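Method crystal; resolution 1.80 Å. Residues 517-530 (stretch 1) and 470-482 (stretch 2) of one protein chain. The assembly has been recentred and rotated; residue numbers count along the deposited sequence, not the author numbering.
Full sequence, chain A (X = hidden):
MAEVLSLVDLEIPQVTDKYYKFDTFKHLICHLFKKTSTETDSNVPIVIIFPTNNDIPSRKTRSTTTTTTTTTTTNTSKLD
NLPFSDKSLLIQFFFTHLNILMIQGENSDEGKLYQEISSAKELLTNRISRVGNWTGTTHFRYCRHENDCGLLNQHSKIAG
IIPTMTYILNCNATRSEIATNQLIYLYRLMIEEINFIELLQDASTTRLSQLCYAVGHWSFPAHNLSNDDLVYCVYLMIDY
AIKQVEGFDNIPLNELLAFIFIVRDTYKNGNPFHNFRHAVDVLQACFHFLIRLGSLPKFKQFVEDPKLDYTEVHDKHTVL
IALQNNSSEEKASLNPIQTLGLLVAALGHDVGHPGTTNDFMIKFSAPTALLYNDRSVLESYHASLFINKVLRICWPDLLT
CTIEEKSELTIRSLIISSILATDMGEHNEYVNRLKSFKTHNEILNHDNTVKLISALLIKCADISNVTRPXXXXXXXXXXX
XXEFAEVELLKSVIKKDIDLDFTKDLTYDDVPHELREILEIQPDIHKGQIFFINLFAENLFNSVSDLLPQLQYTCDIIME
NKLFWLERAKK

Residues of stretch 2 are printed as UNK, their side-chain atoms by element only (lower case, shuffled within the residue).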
# COMPACT_ATOMS: atom_id res chain seq x y z
N GLU A 517 -27.19 -2.51 6.35
CA GLU A 517 -26.63 -3.72 6.97
C GLU A 517 -25.35 -3.42 7.76
O GLU A 517 -25.06 -4.11 8.74
CB GLU A 517 -26.36 -4.82 5.94
CG GLU A 517 -26.34 -6.22 6.55
CD GLU A 517 -25.61 -7.24 5.70
OE1 GLU A 517 -25.62 -7.12 4.46
OE2 GLU A 517 -25.02 -8.18 6.29
N ILE A 518 -24.61 -2.40 7.34
CA ILE A 518 -23.41 -1.96 8.05
C ILE A 518 -23.78 -1.47 9.45
O ILE A 518 -23.14 -1.85 10.44
CB ILE A 518 -22.66 -0.83 7.29
CG1 ILE A 518 -22.09 -1.36 5.97
CG2 ILE A 518 -21.54 -0.26 8.15
CD1 ILE A 518 -21.55 -0.27 5.06
N LEU A 519 -24.82 -0.64 9.53
CA LEU A 519 -25.23 -0.05 10.81
C LEU A 519 -25.81 -1.09 11.77
O LEU A 519 -25.75 -0.90 12.98
CB LEU A 519 -26.24 1.08 10.59
CG LEU A 519 -25.76 2.25 9.71
CD1 LEU A 519 -26.91 3.20 9.42
CD2 LEU A 519 -24.60 2.99 10.35
N GLU A 520 -26.36 -2.18 11.26
CA GLU A 520 -26.86 -3.24 12.13
C GLU A 520 -25.74 -4.16 12.63
O GLU A 520 -25.83 -4.67 13.74
CB GLU A 520 -27.95 -4.06 11.43
CG GLU A 520 -28.75 -4.94 12.39
CD GLU A 520 -30.25 -4.76 12.26
OE1 GLU A 520 -30.76 -4.77 11.11
OE2 GLU A 520 -30.93 -4.61 13.30
N ILE A 521 -24.71 -4.37 11.81
CA ILE A 521 -23.57 -5.21 12.19
C ILE A 521 -22.74 -4.54 13.29
O ILE A 521 -22.28 -5.21 14.22
CB ILE A 521 -22.68 -5.57 10.97
CG1 ILE A 521 -23.42 -6.52 10.03
CG2 ILE A 521 -21.36 -6.20 11.42
CD1 ILE A 521 -23.57 -7.94 10.54
N GLN A 522 -22.56 -3.23 13.19
CA GLN A 522 -22.03 -2.47 14.31
C GLN A 522 -22.66 -1.07 14.38
O GLN A 522 -22.19 -0.14 13.72
CB GLN A 522 -20.50 -2.40 14.26
CG GLN A 522 -19.90 -2.05 12.92
CD GLN A 522 -18.39 -1.91 13.00
OE1 GLN A 522 -17.66 -2.91 12.98
NE2 GLN A 522 -17.92 -0.68 13.11
N PRO A 523 -23.73 -0.93 15.18
CA PRO A 523 -24.19 0.42 15.47
C PRO A 523 -23.15 1.10 16.35
O PRO A 523 -22.33 0.41 16.95
CB PRO A 523 -25.50 0.19 16.23
CG PRO A 523 -25.35 -1.14 16.86
CD PRO A 523 -24.50 -1.95 15.91
N ASP A 524 -23.18 2.42 16.40
CA ASP A 524 -22.17 3.24 17.10
C ASP A 524 -20.99 3.65 16.21
O ASP A 524 -20.10 4.37 16.66
CB ASP A 524 -21.72 2.64 18.46
CG ASP A 524 -20.55 1.65 18.35
OD1 ASP A 524 -20.51 0.72 19.18
OD2 ASP A 524 -19.67 1.79 17.47
N ILE A 525 -20.99 3.20 14.95
CA ILE A 525 -20.06 3.73 13.94
C ILE A 525 -20.08 5.25 13.95
O ILE A 525 -19.04 5.89 13.81
CB ILE A 525 -20.39 3.21 12.51
CG1 ILE A 525 -19.75 1.84 12.28
CG2 ILE A 525 -19.90 4.19 11.44
CD1 ILE A 525 -19.92 1.30 10.87
N HIS A 526 -21.28 5.81 14.10
CA HIS A 526 -21.49 7.26 14.09
C HIS A 526 -20.55 8.05 15.00
O HIS A 526 -20.11 9.15 14.63
CB HIS A 526 -22.95 7.59 14.43
CG HIS A 526 -23.38 7.18 15.81
ND1 HIS A 526 -23.95 5.95 16.08
CD2 HIS A 526 -23.32 7.84 16.99
CE1 HIS A 526 -24.22 5.87 17.37
NE2 HIS A 526 -23.85 7.00 17.94
N LYS A 527 -20.23 7.53 16.18
CA LYS A 527 -19.46 8.32 17.15
C LYS A 527 -17.97 8.40 16.82
O LYS A 527 -17.32 9.40 17.14
CB LYS A 527 -19.73 7.88 18.59
CG LYS A 527 -19.33 6.47 18.97
CD LYS A 527 -20.02 6.07 20.27
CE LYS A 527 -19.65 4.66 20.70
NZ LYS A 527 -20.69 4.05 21.57
N GLY A 528 -17.43 7.36 16.18
CA GLY A 528 -16.07 7.44 15.64
C GLY A 528 -15.95 8.53 14.58
O GLY A 528 -14.97 9.27 14.55
N GLN A 529 -16.97 8.65 13.74
CA GLN A 529 -16.96 9.59 12.62
C GLN A 529 -17.13 11.04 13.07
O GLN A 529 -16.48 11.94 12.53
CB GLN A 529 -18.06 9.23 11.61
CG GLN A 529 -17.94 7.84 11.00
CD GLN A 529 -16.67 7.68 10.19
OE1 GLN A 529 -16.44 8.40 9.22
NE2 GLN A 529 -15.82 6.74 10.59
N ILE A 530 -18.00 11.28 14.05
CA ILE A 530 -18.18 12.63 14.60
C ILE A 530 -16.90 13.09 15.28
O ILE A 530 -16.42 14.19 15.01
CB ILE A 530 -19.38 12.69 15.58
CG1 ILE A 530 -20.70 12.46 14.83
CG2 ILE A 530 -19.42 14.04 16.31
CD1 ILE A 530 -21.84 12.02 15.72
N UNK A 470 -21.52 8.88 1.55
CA UNK A 470 -21.87 8.21 2.80
C UNK A 470 -21.71 6.69 2.83
O UNK A 470 -21.14 6.16 3.78
c UNK A 470 -22.94 8.54 5.69
c UNK A 470 -23.31 8.57 3.19
c UNK A 470 -25.25 8.64 4.74
c UNK A 470 -23.84 8.10 4.54
N UNK A 471 -22.20 5.99 1.80
CA UNK A 471 -22.17 4.53 1.81
C UNK A 471 -20.74 3.99 1.81
O UNK A 471 -20.41 3.06 2.56
c UNK A 471 -22.92 3.97 0.60
c UNK A 471 -23.25 2.49 0.69
c UNK A 471 -22.14 1.61 -2.15
c UNK A 471 -23.99 2.05 -0.56
n UNK A 471 -21.78 0.51 -1.51
n UNK A 471 -23.18 2.34 -1.74
n UNK A 471 -21.47 1.99 -3.23
N UNK A 472 -19.90 4.57 0.96
CA UNK A 472 -18.49 4.17 0.85
C UNK A 472 -17.75 4.57 2.12
O UNK A 472 -16.90 3.82 2.61
c UNK A 472 -17.82 4.82 -0.38
c UNK A 472 -16.31 4.54 -0.38
c UNK A 472 -18.46 4.32 -1.67
N UNK A 473 -18.07 5.75 2.65
CA UNK A 473 -17.44 6.25 3.86
C UNK A 473 -17.69 5.31 5.02
O UNK A 473 -16.80 5.06 5.82
o UNK A 473 -17.22 8.26 5.25
c UNK A 473 -17.94 7.67 4.18
N UNK A 474 -18.91 4.77 5.09
CA UNK A 474 -19.27 3.83 6.14
C UNK A 474 -18.55 2.49 6.01
O UNK A 474 -18.19 1.89 7.01
c UNK A 474 -20.78 3.59 6.14
N UNK A 475 -18.36 2.02 4.78
CA UNK A 475 -17.63 0.76 4.54
C UNK A 475 -16.21 0.87 5.08
O UNK A 475 -15.72 -0.05 5.73
n UNK A 475 -19.52 -1.36 0.56
c UNK A 475 -17.59 0.43 3.05
c UNK A 475 -18.92 -0.02 2.47
o UNK A 475 -18.18 0.40 0.23
c UNK A 475 -18.84 -0.32 0.99
N UNK A 476 -15.56 1.99 4.82
CA UNK A 476 -14.21 2.27 5.34
C UNK A 476 -14.20 2.32 6.87
O UNK A 476 -13.30 1.79 7.50
c UNK A 476 -10.05 1.37 2.88
c UNK A 476 -11.08 1.96 3.62
c UNK A 476 -10.86 2.35 0.82
c UNK A 476 -13.67 4.08 2.26
c UNK A 476 -11.89 2.94 1.56
c UNK A 476 -9.97 1.57 1.50
n UNK A 476 -12.91 3.75 1.16
c UNK A 476 -13.16 3.49 3.38
c UNK A 476 -12.01 2.76 2.96
c UNK A 476 -13.68 3.59 4.78
N UNK A 477 -15.21 2.96 7.46
CA UNK A 477 -15.31 3.05 8.92
C UNK A 477 -15.35 1.67 9.55
O UNK A 477 -14.77 1.45 10.62
c UNK A 477 -16.54 3.85 9.32
N UNK A 478 -16.05 0.75 8.91
CA UNK A 478 -16.13 -0.61 9.36
C UNK A 478 -14.78 -1.34 9.36
O UNK A 478 -14.43 -2.01 10.33
c UNK A 478 -17.12 -1.38 8.48
c UNK A 478 -18.43 -5.28 8.53
s UNK A 478 -18.70 -3.57 8.13
c UNK A 478 -17.17 -2.86 8.76
N UNK A 479 -14.05 -1.26 8.25
CA UNK A 479 -12.77 -1.97 8.19
C UNK A 479 -11.72 -1.31 9.11
O UNK A 479 -10.92 -2.02 9.72
c UNK A 479 -12.26 -2.18 6.74
c UNK A 479 -11.90 -0.88 6.06
c UNK A 479 -13.32 -2.95 5.94
N UNK A 480 -11.78 0.01 9.26
CA UNK A 480 -10.92 0.72 10.20
C UNK A 480 -11.18 0.24 11.63
O UNK A 480 -10.24 0.00 12.38
c UNK A 480 -10.41 4.61 10.71
c UNK A 480 -11.09 2.25 10.08
c UNK A 480 -8.67 2.84 10.59
c UNK A 480 -10.13 3.13 10.91
N UNK A 481 -12.45 0.06 12.00
CA UNK A 481 -12.79 -0.53 13.30
C UNK A 481 -12.28 -1.95 13.49
O UNK A 481 -11.91 -2.33 14.61
o UNK A 481 -14.78 0.83 13.35
c UNK A 481 -14.31 -0.49 13.53
N UNK A 482 -12.26 -2.77 12.43
CA UNK A 482 -11.73 -4.12 12.56
C UNK A 482 -10.25 -4.09 12.96
O UNK A 482 -9.82 -4.85 13.83
c UNK A 482 -13.35 -5.88 9.51
n UNK A 482 -14.64 -6.49 9.19
n UNK A 482 -16.12 -7.66 7.86
n UNK A 482 -13.97 -7.25 7.12
c UNK A 482 -14.91 -7.13 8.06
c UNK A 482 -13.31 -5.26 10.89
c UNK A 482 -11.88 -4.93 11.27
O HOH W 1 -15.13 6.95 7.08
O HOH W 2 -18.25 9.68 7.32

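Position 470 carries four carbons forked at the second; none reaches stretch 1. It is Leu470. At 471, three carbons lead to a nitrogen and then a carbon bearing two more nitrogens, which is Arg471; its side chain leaves sideways, its guanidinium is satisfied elsewhere in the structure, and its backbone O lies 4.3 Å from Ile518 CD1. Position 472 has one carbon carrying two others and points away from the contact: Val472.

Position 473 holds one carbon and one oxygen, the signature of Ser473. Its OG lies 4.0 Å from Gln529 OE1, too far for direct pairing, and water fills the gap. Water 2 donates to Ser473 OG (2.7 Å) and to Gln529 OE1 (2.9 Å); water 1 donates from its O to Ser473 O (2.8 Å) and to Gln529 OE1 (2.9 Å).

At 474 there is a single carbon, hence Ala474. The small CB sits 4.1 Å from Ile518 CD1, while Ala474 O is 4.3 Å from Ile525 CD1, so two isoleucines from different parts of stretch 1 meet at this one residue. Position 475 has three carbons, the third carrying one oxygen and one nitrogen. This is Gln475: CA to CB points away, yet CG still lies 3.7 Å from Ile518 CD1, an aliphatic part of a polar side chain packed against the isoleucine's tip.

Fused five- and six-membered rings with eight carbons and one nitrogen, on one further carbon, identify 476 as Trp476; the rings lead away from stretch 1. A lone carbon at 477 gives Ala477. It points toward stretch 1 and is closely packed, with CB 4.0 Å from Ile525 CG2 and 3.2 Å from Gln529 NE2.

Position 478 is an unbranched chain of two carbons, a sulfur and a carbon: Met478. Extended through t, t, t, it runs beside the first helix, with SD 4.4 Å from Ile518 CG2 and CE 4.2 Å from Ile521 CG2, while its CG is 4.2 Å from Gln522 OE1. Position 479, one carbon carrying two, points away and is Val479. Four carbons forked at the second make 480 Leu480, exposed and barely covered.

One carbon and one oxygen at 481 mean Ser481. Its OG donates to Ala477 O (2.8 Å) and accepts a weak hydrogen bond from Gln522 NE2 (3.5 Å). Position 482, three carbons, a nitrogen and a carbon with two nitrogens, is Arg482, whose CG, its nearest side-chain atom, stays 5.4 Å from Gln522 OE1.

The rule here is one helix read by two. Stretch 1 breaks at Gln522 and turns through a type II beta turn. Helix 517-521 crosses stretch 2 at 28°; after the turn, helix 525-530 crosses it at 97°. Alanines at 474 and 477 let isoleucines approach the backbone, Met478 packs along one turn of the first helix, against Ile518 and Ile521, and polar contacts flank this apolar centre: a weak direct bond at Ser481, water bridges at Ser473.

Stretch 2, residues 470-482: LRVSAQWAMVLSR
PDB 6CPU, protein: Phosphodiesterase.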